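Local atomic coordinates of RabGAP/TBC protein (Chlamydomonas reinhardtii, PDB entry 4P17), a protein that is not functionally established but, as a flagellar RabGAP with a TBC domain, probably stimulates GTP hydrolysis by Rab-family GTPases. Residues A[209-214]-A[264-269]; A[221-226]-A[280-285]; A[247-252]-A[300-305]; A[183-188]-A[256-261]. One frame throughout, in Å; residues are numbered along the deposited sequence.

Contact 1: A[209-214]-A[264-269]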
loop_
_atom_site.group_PDB
_atom_site.type_symbol
_atom_site.label_atom_id
_atom_site.label_comp_id
_atom_site.label_asym_id
_atom_site.label_seq_id
_atom_site.Cartn_x
_atom_site.Cartn_y
_atom_site.Cartn_z
ATOM N N THR A 209 22.821 -4.777 8.965
ATOM C CA THR A 209 23.141 -6.189 8.744
ATOM C C THR A 209 23.318 -6.551 7.269
ATOM O O THR A 209 24.303 -7.188 6.887
ATOM C CB THR A 209 22.049 -7.093 9.343
ATOM O OG1 THR A 209 20.791 -6.825 8.716
ATOM C CG2 THR A 209 21.928 -6.820 10.767
ATOM N N LYS A 210 22.373 -6.109 6.448
ATOM C CA LYS A 210 22.292 -6.480 5.040
ATOM C C LYS A 210 22.982 -5.509 4.094
ATOM O O LYS A 210 23.394 -5.907 2.999
ATOM C CB LYS A 210 20.826 -6.607 4.615
ATOM C CG LYS A 210 20.032 -7.610 5.421
ATOM C CD LYS A 210 19.121 -8.434 4.538
ATOM C CE LYS A 210 18.121 -9.245 5.334
ATOM N NZ LYS A 210 17.028 -9.736 4.450
ATOM N N LEU A 211 23.124 -4.258 4.522
ATOM C CA LEU A 211 23.599 -3.196 3.660
ATOM C C LEU A 211 24.630 -2.367 4.424
ATOM O O LEU A 211 24.491 -1.163 4.565
ATOM C CB LEU A 211 22.418 -2.347 3.172
ATOM C CG LEU A 211 21.338 -3.074 2.352
ATOM C CD1 LEU A 211 20.146 -2.155 2.090
ATOM C CD2 LEU A 211 21.886 -3.621 1.032
ATOM N N PRO A 212 25.689 -3.022 4.911
ATOM C CA PRO A 212 26.656 -2.310 5.760
ATOM C C PRO A 212 27.305 -1.088 5.088
ATOM O O PRO A 212 27.578 -0.126 5.785
ATOM C CB PRO A 212 27.701 -3.386 6.081
ATOM C CG PRO A 212 27.552 -4.421 5.044
ATOM C CD PRO A 212 26.088 -4.423 4.667
ATOM N N ARG A 213 27.513 -1.121 3.772
ATOM C CA ARG A 213 28.022 0.049 3.064
ATOM C C ARG A 213 27.053 1.200 3.168
ATOM O O ARG A 213 27.445 2.358 3.285
ATOM C CB ARG A 213 28.256 -0.244 1.606
ATOM C CG ARG A 213 29.466 -1.073 1.327
ATOM C CD ARG A 213 29.501 -1.388 -0.175
ATOM N NE ARG A 213 30.084 -0.299 -0.961
ATOM C CZ ARG A 213 29.847 -0.079 -2.256
ATOM N NH1 ARG A 213 29.004 -0.859 -2.923
ATOM N NH2 ARG A 213 30.442 0.938 -2.885
ATOM N N LEU A 214 25.771 0.880 3.103
ATOM C CA LEU A 214 24.776 1.913 3.176
ATOM C C LEU A 214 24.728 2.503 4.589
ATOM O O LEU A 214 24.589 3.710 4.754
ATOM C CB LEU A 214 23.411 1.360 2.744
ATOM C CG LEU A 214 22.378 2.432 2.423
ATOM C CD1 LEU A 214 22.818 3.376 1.307
ATOM C CD2 LEU A 214 21.031 1.818 2.068
ATOM N N VAL A 264 9.816 -4.710 2.392
ATOM C CA VAL A 264 9.801 -4.009 1.112
ATOM C C VAL A 264 10.709 -2.747 1.209
ATOM O O VAL A 264 11.402 -2.375 0.273
ATOM C CB VAL A 264 8.366 -3.652 0.700
ATOM C CG1 VAL A 264 8.351 -2.742 -0.533
ATOM C CG2 VAL A 264 7.620 -4.919 0.388
ATOM N N ALA A 265 10.673 -2.082 2.342
ATOM C CA ALA A 265 11.519 -0.918 2.546
ATOM C C ALA A 265 12.998 -1.288 2.388
ATOM O O ALA A 265 13.756 -0.579 1.703
ATOM C CB ALA A 265 11.239 -0.346 3.897
ATOM N N LEU A 266 13.406 -2.401 2.992
ATOM C CA LEU A 266 14.800 -2.845 2.883
ATOM C C LEU A 266 15.114 -3.158 1.424
ATOM O O LEU A 266 16.193 -2.809 0.931
ATOM C CB LEU A 266 15.082 -4.091 3.740
ATOM C CG LEU A 266 16.550 -4.506 3.601
ATOM C CD1 LEU A 266 17.440 -3.489 4.334
ATOM C CD2 LEU A 266 16.771 -5.884 4.086
ATOM N N ALA A 267 14.169 -3.807 0.737
ATOM C CA ALA A 267 14.387 -4.173 -0.663
ATOM C C ALA A 267 14.616 -2.920 -1.507
ATOM O O ALA A 267 15.460 -2.912 -2.388
ATOM C CB ALA A 267 13.213 -4.984 -1.202
ATOM N N MET A 268 13.865 -1.860 -1.245
ATOM C CA MET A 268 14.085 -0.599 -1.950
ATOM C C MET A 268 15.479 -0.068 -1.745
ATOM O O MET A 268 16.091 0.443 -2.676
ATOM C CB MET A 268 13.090 0.450 -1.483
ATOM C CG MET A 268 11.708 0.184 -1.910
ATOM S SD MET A 268 11.436 0.466 -3.654
ATOM C CE MET A 268 11.933 2.175 -3.871
ATOM N N LEU A 269 15.972 -0.162 -0.515
ATOM C CA LEU A 269 17.304 0.326 -0.213
ATOM C C LEU A 269 18.373 -0.560 -0.850
ATOM O O LEU A 269 19.414 -0.057 -1.271
ATOM C CB LEU A 269 17.496 0.422 1.287
ATOM C CG LEU A 269 16.523 1.382 1.991
ATOM C CD1 LEU A 269 16.720 1.439 3.506
ATOM C CD2 LEU A 269 16.617 2.785 1.401
#
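Lys-210 closes helix 201-210 and lays its aliphatic chain across the end of Leu-266 at about a right angle. Its CG stands anti to the carbonyl carbon, and a bend at chi2 (-138°) swings the otherwise extended remainder over one methyl group. The tightest point is CD of Lys-210 against CD2 of Leu-266, 3.5 Å, closer than carbons usually sit. Farther out, NZ of Lys-210 passes the same CD2 at 3.9 Å, so the whole length of the lysine serves as a lid on this leucine branch. An alanine here would remove everything beyond CB and would probably uncover the CD2 methyl of Leu-266 at the partly exposed margin of the core. Next comes Leu-211, where the backbone breaks out of helical geometry (phi -136°) and takes the N-cap position of helix 212-221. This junction between two consecutive helices belongs to the all-helical TBC fold, and here it packs against helix 259-271. The CD1 methyl of Leu-211 does the touching: it meets CD1 of Leu-266 at 3.8 Å, the two chains sliding past each other in opposite directions, and it lies equally close, 3.8 Å, to CB of Leu-269. In the first turn of the new helix, Leu-214 has its CG anti to the backbone N (chi1 -164°), which carries CD2 across the base of Leu-269, 3.9 Å from its CB. Leu-269 also touches Leu-203 and Ile-207 of helix 201-210, while Glu-273 touches both Leu-211 and Leu-214.

Contact 2: A[221-226]-A[280-285]; sequences IDFDIS and GDAGEL
The aromatic interaction comes first in this contact between the 221-226 loop and the start of helix 282-294. Phe-223, with CG anti to the backbone N (chi1 179°), offers a ring face to Leu-285, whose CD2 methyl sits nearly over the centre as a CH-pi contact, 3.8 Å from CD2 to the ring centroid. Phe-218 also meets this ring. An alanine in place of Phe-223 would remove the ring under the CD2 methyl of Leu-285 and would probably loosen the join between loop and helix. Apolar contact continues through Ile-221. Its CG1 takes the crowded place between backbone N and carbonyl carbon (chi1 68°), sending CD1 to CD1 of Leu-285, 3.7 Å away. Methyl groups also rest against backbone carbonyl oxygens: CG2 of Ile-221 lies 3.6 Å from Gly-280 O, and CB of Ala-282 3.6 Å from Ile-221 O. The polar links are of two sorts. A water bridges the two segments, donating to Ile-221 O (2.8 Å) and accepting from Ala-282 N (2.9 Å). Within segment 280-285, Asp-281 is a true N-cap: its OD2, met from above the carboxylate plane, accepts from Glu-284 N at 2.7 Å. Asp-222, at positive phi, ends helix 212-221 in a Schellman motif. Thus one helix closes where another opens, and since no direct hydrogen bond crosses between them, their polar matching rests on a water while hydrophobic contact supplies the cohesion.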
loop_
_atom_site.group_PDB
_atom_site.type_symbol
_atom_site.label_atom_id
_atom_site.label_comp_id
_atom_site.label_asym_id
_atom_site.label_seq_id
_atom_site.Cartn_x
_atom_site.Cartn_y
_atom_site.Cartn_z
ATOM N N ILE A 221 26.803 10.873 6.366
ATOM C CA ILE A 221 26.095 12.064 5.866
ATOM C C ILE A 221 24.980 12.478 6.822
ATOM O O ILE A 221 24.274 13.447 6.566
ATOM C CB ILE A 221 25.519 11.870 4.437
ATOM C CG1 ILE A 221 24.369 10.853 4.421
ATOM C CG2 ILE A 221 26.647 11.463 3.455
ATOM C CD1 ILE A 221 23.687 10.725 3.069
ATOM N N ASP A 222 24.870 11.758 7.931
ATOM C CA ASP A 222 23.871 12.020 8.963
ATOM C C ASP A 222 22.464 11.879 8.387
ATOM O O ASP A 222 21.590 12.678 8.696
ATOM C CB ASP A 222 24.043 13.420 9.580
ATOM C CG ASP A 222 25.342 13.574 10.368
ATOM O OD1 ASP A 222 25.858 12.560 10.892
ATOM O OD2 ASP A 222 25.840 14.718 10.472
ATOM N N PHE A 223 22.260 10.867 7.543
ATOM C CA PHE A 223 20.940 10.636 6.958
ATOM C C PHE A 223 20.106 9.781 7.885
ATOM O O PHE A 223 20.537 8.717 8.305
ATOM C CB PHE A 223 21.038 9.980 5.590
ATOM C CG PHE A 223 19.694 9.713 4.983
ATOM C CD1 PHE A 223 18.939 10.741 4.469
ATOM C CD2 PHE A 223 19.177 8.443 4.967
ATOM C CE1 PHE A 223 17.692 10.490 3.935
ATOM C CE2 PHE A 223 17.952 8.197 4.433
ATOM C CZ PHE A 223 17.206 9.223 3.928
ATOM N N ASP A 224 18.906 10.276 8.200
ATOM C CA ASP A 224 17.941 9.601 9.065
ATOM C C ASP A 224 16.938 8.862 8.189
ATOM O O ASP A 224 16.180 9.510 7.477
ATOM C CB ASP A 224 17.216 10.646 9.920
ATOM C CG ASP A 224 16.312 10.040 10.973
ATOM O OD1 ASP A 224 16.405 8.820 11.243
ATOM O OD2 ASP A 224 15.501 10.806 11.537
ATOM N N ILE A 225 16.936 7.534 8.210
ATOM C CA ILE A 225 16.095 6.776 7.267
ATOM C C ILE A 225 14.606 7.087 7.483
ATOM O O ILE A 225 13.776 6.898 6.594
ATOM C CB ILE A 225 16.346 5.235 7.381
ATOM C CG1 ILE A 225 15.448 4.437 6.413
ATOM C CG2 ILE A 225 16.132 4.741 8.793
ATOM C CD1 ILE A 225 15.698 4.723 4.976
ATOM N N SER A 226 14.268 7.581 8.661
ATOM C CA SER A 226 12.861 7.827 8.965
ATOM C C SER A 226 12.317 8.988 8.133
ATOM O O SER A 226 11.092 9.123 7.964
ATOM C CB SER A 226 12.680 8.090 10.455
ATOM O OG SER A 226 13.500 9.161 10.899
ATOM N N GLY A 280 26.519 12.498 -1.480
ATOM C CA GLY A 280 27.236 12.898 -0.297
ATOM C C GLY A 280 26.501 13.860 0.602
ATOM O O GLY A 280 27.095 14.431 1.510
ATOM N N ASP A 281 25.196 14.022 0.372
ATOM C CA ASP A 281 24.400 15.000 1.116
ATOM C C ASP A 281 23.060 14.387 1.501
ATOM O O ASP A 281 22.396 13.806 0.664
ATOM C CB ASP A 281 24.171 16.273 0.286
ATOM C CG ASP A 281 23.176 17.237 0.931
ATOM O OD1 ASP A 281 23.525 17.856 1.955
ATOM O OD2 ASP A 281 22.048 17.402 0.402
ATOM N N ALA A 282 22.684 14.548 2.766
ATOM C CA ALA A 282 21.432 13.951 3.289
ATOM C C ALA A 282 20.174 14.448 2.567
ATOM O O ALA A 282 19.317 13.652 2.145
ATOM C CB ALA A 282 21.313 14.234 4.766
ATOM N N GLY A 283 20.025 15.758 2.440
ATOM C CA GLY A 283 18.879 16.274 1.705
ATOM C C GLY A 283 18.861 15.779 0.265
ATOM O O GLY A 283 17.806 15.385 -0.237
ATOM N N GLU A 284 20.022 15.761 -0.397
ATOM C CA GLU A 284 20.077 15.323 -1.781
ATOM C C GLU A 284 19.672 13.869 -1.924
ATOM O O GLU A 284 19.004 13.479 -2.892
ATOM C CB GLU A 284 21.482 15.521 -2.338
ATOM C CG GLU A 284 21.689 15.016 -3.756
ATOM C CD GLU A 284 21.049 15.891 -4.802
ATOM O OE1 GLU A 284 20.266 16.796 -4.429
ATOM O OE2 GLU A 284 21.346 15.680 -6.002
ATOM N N LEU A 285 20.106 13.058 -0.967
ATOM C CA LEU A 285 19.854 11.636 -1.027
ATOM C C LEU A 285 18.368 11.382 -0.911
ATOM O O LEU A 285 17.825 10.543 -1.615
ATOM C CB LEU A 285 20.620 10.906 0.075
ATOM C CG LEU A 285 20.526 9.375 0.029
ATOM C CD1 LEU A 285 21.826 8.740 0.522
ATOM C CD2 LEU A 285 19.340 8.877 0.853
HETATM O O HOH W 1 24.394 15.625 4.786
#

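Contact 3: A[247-252]-A[300-305]; sequences MRTWDS and DVLMAT
The guanidinium of Arg-248 has the side chain of Met-303 over one face and polar partners in its plane along the edge. Over the face lies CG of Met-303, 3.6 Å from NH2 of Arg-248. At the edge, NH1 of Arg-248 gives a salt-bridging hydrogen bond to OD1 of Asp-300, 2.9 Å long with an N-H...O angle of 155°. The acceptor uses its anti lone pair, pointing away from OD2, and the carboxylate is turned 53° from the guanidinium plane, so this is a single-bond bridge. Water 2 also lies in the plane: it accepts from Arg-248 NH2 at 3.0 Å and donates to Asp-300 O at 2.6 Å. Bends at chi2 and chi3 curl the arginine as it reaches across, setting the guanidinium between Asp-300 and Met-303. Met-303 is bent at the same two torsions, which tucks its CE methyl under helix 243-256, 3.7 Å from Arg-248 O. Beside it, CG2 of Thr-249 meets SD of Met-303 at 4.2 Å, while the threonine hydroxyl bonds to Val-246 O within its own helix. The contact thus joins two helices of the TBC-type helical bundle, their segment axes 10.2 Å apart and crossing at -35°. Arg-65 O takes a further bond from Arg-248 NH2, and Asn-36 holds Asp-300 OD2. The buried arginine, with Asp-300, a water and Arg-65 O as acceptors, most likely remains charged, and the carboxylate is likely to stay ionised, so the polar partners at the guanidinium edge would hold its rotation while Met-303 packs over its face.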
loop_
_atom_site.group_PDB
_atom_site.type_symbol
_atom_site.label_atom_id
_atom_site.label_comp_id
_atom_site.label_asym_id
_atom_site.label_seq_id
_atom_site.Cartn_x
_atom_site.Cartn_y
_atom_site.Cartn_z
ATOM N N MET A 247 0.357 -1.977 -5.188
ATOM C CA MET A 247 -0.657 -3.020 -4.967
ATOM C C MET A 247 -0.016 -4.374 -4.728
ATOM O O MET A 247 -0.574 -5.214 -4.023
ATOM C CB MET A 247 -1.624 -3.143 -6.150
ATOM C CG MET A 247 -2.212 -1.870 -6.613
ATOM S SD MET A 247 -3.229 -1.122 -5.372
ATOM C CE MET A 247 -3.846 0.250 -6.380
ATOM N N ARG A 248 1.171 -4.603 -5.284
ATOM C CA ARG A 248 1.852 -5.851 -4.986
ATOM C C ARG A 248 2.324 -5.904 -3.542
ATOM O O ARG A 248 2.280 -6.969 -2.884
ATOM C CB ARG A 248 3.039 -6.049 -5.917
ATOM C CG ARG A 248 2.646 -6.463 -7.310
ATOM C CD ARG A 248 2.250 -7.934 -7.376
ATOM N NE ARG A 248 3.313 -8.818 -6.903
ATOM C CZ ARG A 248 4.355 -9.189 -7.649
ATOM N NH1 ARG A 248 4.457 -8.779 -8.916
ATOM N NH2 ARG A 248 5.278 -9.987 -7.140
ATOM N N THR A 249 2.761 -4.775 -3.012
ATOM C CA THR A 249 3.082 -4.727 -1.580
ATOM C C THR A 249 1.810 -5.009 -0.756
ATOM O O THR A 249 1.831 -5.723 0.266
ATOM C CB THR A 249 3.715 -3.383 -1.124
ATOM O OG1 THR A 249 2.732 -2.353 -1.008
ATOM C CG2 THR A 249 4.833 -2.922 -2.058
ATOM N N TRP A 250 0.700 -4.479 -1.229
ATOM C CA TRP A 250 -0.568 -4.633 -0.518
ATOM C C TRP A 250 -1.082 -6.065 -0.588
ATOM O O TRP A 250 -1.638 -6.598 0.408
ATOM C CB TRP A 250 -1.598 -3.660 -1.098
ATOM C CG TRP A 250 -1.383 -2.195 -0.687
ATOM C CD1 TRP A 250 -0.243 -1.635 -0.088
ATOM C CD2 TRP A 250 -2.326 -1.123 -0.831
ATOM N NE1 TRP A 250 -0.464 -0.287 0.144
ATOM C CE2 TRP A 250 -1.721 0.050 -0.317
ATOM C CE3 TRP A 250 -3.639 -1.043 -1.337
ATOM C CZ2 TRP A 250 -2.380 1.300 -0.303
ATOM C CZ3 TRP A 250 -4.290 0.215 -1.324
ATOM C CH2 TRP A 250 -3.655 1.355 -0.801
ATOM N N ASP A 251 -0.897 -6.708 -1.740
ATOM C CA ASP A 251 -1.204 -8.152 -1.865
ATOM C C ASP A 251 -0.643 -8.915 -0.670
ATOM O O ASP A 251 -1.343 -9.617 0.029
ATOM C CB ASP A 251 -0.631 -8.785 -3.136
ATOM C CG ASP A 251 -1.304 -8.289 -4.425
ATOM O OD1 ASP A 251 -2.414 -7.752 -4.336
ATOM O OD2 ASP A 251 -0.716 -8.469 -5.529
ATOM N N SER A 252 0.651 -8.783 -0.441
ATOM C CA SER A 252 1.265 -9.514 0.666
ATOM C C SER A 252 0.972 -8.916 2.047
ATOM O O SER A 252 0.896 -9.654 3.031
ATOM C CB SER A 252 2.760 -9.621 0.435
ATOM O OG SER A 252 2.977 -10.566 -0.625
ATOM N N ASP A 300 7.910 -6.942 -9.938
ATOM C CA ASP A 300 8.327 -8.315 -9.750
ATOM C C ASP A 300 9.639 -8.371 -8.965
ATOM O O ASP A 300 9.788 -9.130 -7.989
ATOM C CB ASP A 300 8.525 -9.039 -11.087
ATOM C CG ASP A 300 7.233 -9.437 -11.780
ATOM O OD1 ASP A 300 6.157 -9.523 -11.139
ATOM O OD2 ASP A 300 7.333 -9.739 -12.992
ATOM N N VAL A 301 10.599 -7.562 -9.395
ATOM C CA VAL A 301 11.899 -7.546 -8.746
ATOM C C VAL A 301 11.791 -6.971 -7.340
ATOM O O VAL A 301 12.495 -7.430 -6.417
ATOM C CB VAL A 301 12.891 -6.759 -9.579
ATOM C CG1 VAL A 301 14.207 -6.552 -8.827
ATOM C CG2 VAL A 301 13.089 -7.483 -10.903
ATOM N N LEU A 302 10.931 -5.981 -7.148
ATOM C CA LEU A 302 10.767 -5.451 -5.788
ATOM C C LEU A 302 10.335 -6.555 -4.833
ATOM O O LEU A 302 10.870 -6.677 -3.721
ATOM C CB LEU A 302 9.744 -4.304 -5.728
ATOM C CG LEU A 302 9.603 -3.708 -4.310
ATOM C CD1 LEU A 302 10.925 -3.114 -3.787
ATOM C CD2 LEU A 302 8.510 -2.633 -4.307
ATOM N N MET A 303 9.312 -7.317 -5.190
ATOM C CA MET A 303 8.795 -8.280 -4.216
ATOM C C MET A 303 9.762 -9.464 -4.076
ATOM O O MET A 303 9.991 -9.987 -2.986
ATOM C CB MET A 303 7.419 -8.769 -4.606
ATOM C CG MET A 303 6.380 -7.661 -4.667
ATOM S SD MET A 303 6.394 -6.598 -3.212
ATOM C CE MET A 303 5.794 -7.635 -1.867
ATOM N N ALA A 304 10.314 -9.914 -5.192
ATOM C CA ALA A 304 11.254 -11.008 -5.124
ATOM C C ALA A 304 12.464 -10.599 -4.258
ATOM O O ALA A 304 13.011 -11.399 -3.470
ATOM C CB ALA A 304 11.682 -11.403 -6.508
ATOM N N THR A 305 12.866 -9.341 -4.367
ATOM C CA THR A 305 13.992 -8.884 -3.557
ATOM C C THR A 305 13.568 -8.828 -2.083
ATOM O O THR A 305 14.316 -9.254 -1.211
ATOM C CB THR A 305 14.542 -7.525 -4.030
ATOM O OG1 THR A 305 14.969 -7.645 -5.397
ATOM C CG2 THR A 305 15.722 -7.086 -3.175
HETATM O O HOH W 2 8.012 -11.071 -7.742
#

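Contact 4: A[183-188]-A[256-261]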
loop_
_atom_site.group_PDB
_atom_site.type_symbol
_atom_site.label_atom_id
_atom_site.label_comp_id
_atom_site.label_asym_id
_atom_site.label_seq_id
_atom_site.Cartn_x
_atom_site.Cartn_y
_atom_site.Cartn_z
ATOM N N ILE A 183 -4.578 -5.583 11.177
ATOM C CA ILE A 183 -3.334 -5.877 10.461
ATOM C C ILE A 183 -2.181 -5.021 11.000
ATOM O O ILE A 183 -1.161 -5.573 11.434
ATOM C CB ILE A 183 -3.496 -5.674 8.979
ATOM C CG1 ILE A 183 -4.557 -6.658 8.446
ATOM C CG2 ILE A 183 -2.157 -5.912 8.271
ATOM C CD1 ILE A 183 -4.815 -6.561 6.926
ATOM N N LEU A 184 -2.340 -3.704 11.006
ATOM C CA LEU A 184 -1.295 -2.824 11.546
ATOM C C LEU A 184 -1.314 -2.893 13.074
ATOM O O LEU A 184 -2.321 -3.244 13.670
ATOM C CB LEU A 184 -1.494 -1.393 11.073
ATOM C CG LEU A 184 -1.475 -1.170 9.546
ATOM C CD1 LEU A 184 -2.105 0.174 9.191
ATOM C CD2 LEU A 184 -0.084 -1.258 8.973
ATOM N N TYR A 185 -0.200 -2.557 13.716
ATOM C CA TYR A 185 -0.192 -2.549 15.159
ATOM C C TYR A 185 -1.095 -1.427 15.668
ATOM O O TYR A 185 -1.217 -0.378 15.024
ATOM C CB TYR A 185 1.214 -2.385 15.688
ATOM C CG TYR A 185 2.017 -3.658 15.744
ATOM C CD1 TYR A 185 1.999 -4.571 14.708
ATOM C CD2 TYR A 185 2.805 -3.943 16.854
ATOM C CE1 TYR A 185 2.757 -5.745 14.767
ATOM C CE2 TYR A 185 3.585 -5.073 16.910
ATOM C CZ TYR A 185 3.552 -5.986 15.867
ATOM O OH TYR A 185 4.312 -7.136 15.935
ATOM N N PRO A 186 -1.745 -1.649 16.812
ATOM C CA PRO A 186 -2.434 -0.528 17.477
ATOM C C PRO A 186 -1.524 0.696 17.670
ATOM O O PRO A 186 -0.330 0.545 17.936
ATOM C CB PRO A 186 -2.844 -1.135 18.814
ATOM C CG PRO A 186 -3.012 -2.599 18.512
ATOM C CD PRO A 186 -1.870 -2.899 17.603
ATOM N N GLY A 187 -2.081 1.887 17.463
ATOM C CA GLY A 187 -1.345 3.116 17.672
ATOM C C GLY A 187 -0.579 3.608 16.455
ATOM O O GLY A 187 0.051 4.666 16.506
ATOM N N THR A 188 -0.645 2.869 15.353
ATOM C CA THR A 188 0.121 3.218 14.155
ATOM C C THR A 188 -0.238 4.620 13.734
ATOM O O THR A 188 0.635 5.390 13.353
ATOM C CB THR A 188 -0.135 2.227 12.998
ATOM O OG1 THR A 188 0.433 0.962 13.340
ATOM C CG2 THR A 188 0.515 2.703 11.666
ATOM N N GLU A 256 0.120 -11.513 4.806
ATOM C CA GLU A 256 1.200 -11.860 5.721
ATOM C C GLU A 256 1.312 -10.905 6.903
ATOM O O GLU A 256 1.895 -11.258 7.916
ATOM C CB GLU A 256 2.538 -11.867 4.970
ATOM C CG GLU A 256 2.599 -12.855 3.842
ATOM C CD GLU A 256 3.984 -13.035 3.309
ATOM O OE1 GLU A 256 4.955 -13.064 4.104
ATOM O OE2 GLU A 256 4.097 -13.155 2.087
ATOM N N GLY A 257 0.807 -9.683 6.762
ATOM C CA GLY A 257 0.866 -8.714 7.852
ATOM C C GLY A 257 1.972 -7.668 7.738
ATOM O O GLY A 257 2.677 -7.610 6.747
ATOM N N PRO A 258 2.162 -6.867 8.787
ATOM C CA PRO A 258 2.955 -5.638 8.639
ATOM C C PRO A 258 4.470 -5.827 8.512
ATOM O O PRO A 258 5.141 -4.839 8.230
ATOM C CB PRO A 258 2.636 -4.850 9.911
ATOM C CG PRO A 258 2.162 -5.870 10.903
ATOM C CD PRO A 258 1.600 -7.027 10.145
ATOM N N LYS A 259 5.014 -7.022 8.728
ATOM C CA LYS A 259 6.432 -7.172 8.443
ATOM C C LYS A 259 6.749 -6.871 6.976
ATOM O O LYS A 259 7.870 -6.490 6.644
ATOM C CB LYS A 259 6.920 -8.564 8.807
ATOM C CG LYS A 259 6.932 -8.805 10.288
ATOM C CD LYS A 259 7.573 -10.115 10.580
ATOM C CE LYS A 259 7.533 -10.485 12.019
ATOM N NZ LYS A 259 8.258 -11.789 12.161
ATOM N N ILE A 260 5.774 -7.038 6.101
ATOM C CA ILE A 260 5.925 -6.646 4.697
ATOM C C ILE A 260 6.449 -5.203 4.562
ATOM O O ILE A 260 7.184 -4.859 3.624
ATOM C CB ILE A 260 4.550 -6.800 3.954
ATOM C CG1 ILE A 260 4.113 -8.267 3.936
ATOM C CG2 ILE A 260 4.586 -6.239 2.519
ATOM C CD1 ILE A 260 5.070 -9.190 3.149
ATOM N N LEU A 261 6.067 -4.325 5.486
ATOM C CA LEU A 261 6.472 -2.935 5.320
ATOM C C LEU A 261 7.993 -2.823 5.393
ATOM O O LEU A 261 8.599 -2.244 4.495
ATOM C CB LEU A 261 5.799 -2.066 6.354
ATOM C CG LEU A 261 4.269 -2.034 6.208
ATOM C CD1 LEU A 261 3.714 -1.142 7.295
ATOM C CD2 LEU A 261 3.816 -1.580 4.789
#
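One backbone torsion and one side-chain torsion set up this meeting of a loop with the entry to helix 259-271 in the all-helical TBC fold. Gly-257 leaves helix 243-256 with a positive phi of 101°, turning the chain so that Pro-258 faces the end of helix 169-183; a CB at Gly-257 would run into the proline CD. Leu-184 starts away from the other segment, but its CG, anti to the carbonyl carbon (chi1 -59°), brings CD2 round toward the start of helix 259-271. Pro-258 is the centre of the contact. Its CG and its CD each lie 3.4 Å from Ile-183 O, so the ring's edge is set snugly on that carbonyl, and CG2 of Ile-183 reaches Gly-257 CA at 4.1 Å. On another flank of the proline, CE1 of Tyr-185 approaches CG of Pro-258 at 3.9 Å, the carbon lying at the edge of the phenol ring and near its plane. Deeper in, the side chains of Leu-184 and Leu-261 cross at about a right angle, CD2 of Leu-184 lying 4.2 Å from CD1 of Leu-261; Leu-261 also touches Leu-236. Beyond Tyr-185 the loop reverses in a type II beta turn through Pro-186 and Gly-187. The turn's own backbone bond, Thr-188 N to Tyr-185 O, is weak, but Thr-188 OG1 reinforces it by donating to Tyr-185 O at 2.7 Å, in the carbonyl plane and on a lone pair.

Overall arrangement
Helix 259-271 is the common thread: contact 4 uses its start, contact 1 its later turns, with centres about 20 Å apart. Contact 3 touches both. Leu-302 CD1 meets Met-268 SD at 3.6 Å, and Ser-252 CB meets Ile-260 CD1 at 3.6 Å, each pair of contact centres being about 16 Å apart. Contact 2 joins this core through contact 1, where Ile-225 CD1 packs on Leu-269 CD1 at 3.7 Å, but its nearest atoms stay about 13 Å from contact 3 and about 10 Å from contact 4. Arg-65 links contacts 3 and 4 by bonding Arg-248 and Glu-256. In every pair of contacts the segments alternate along the chain.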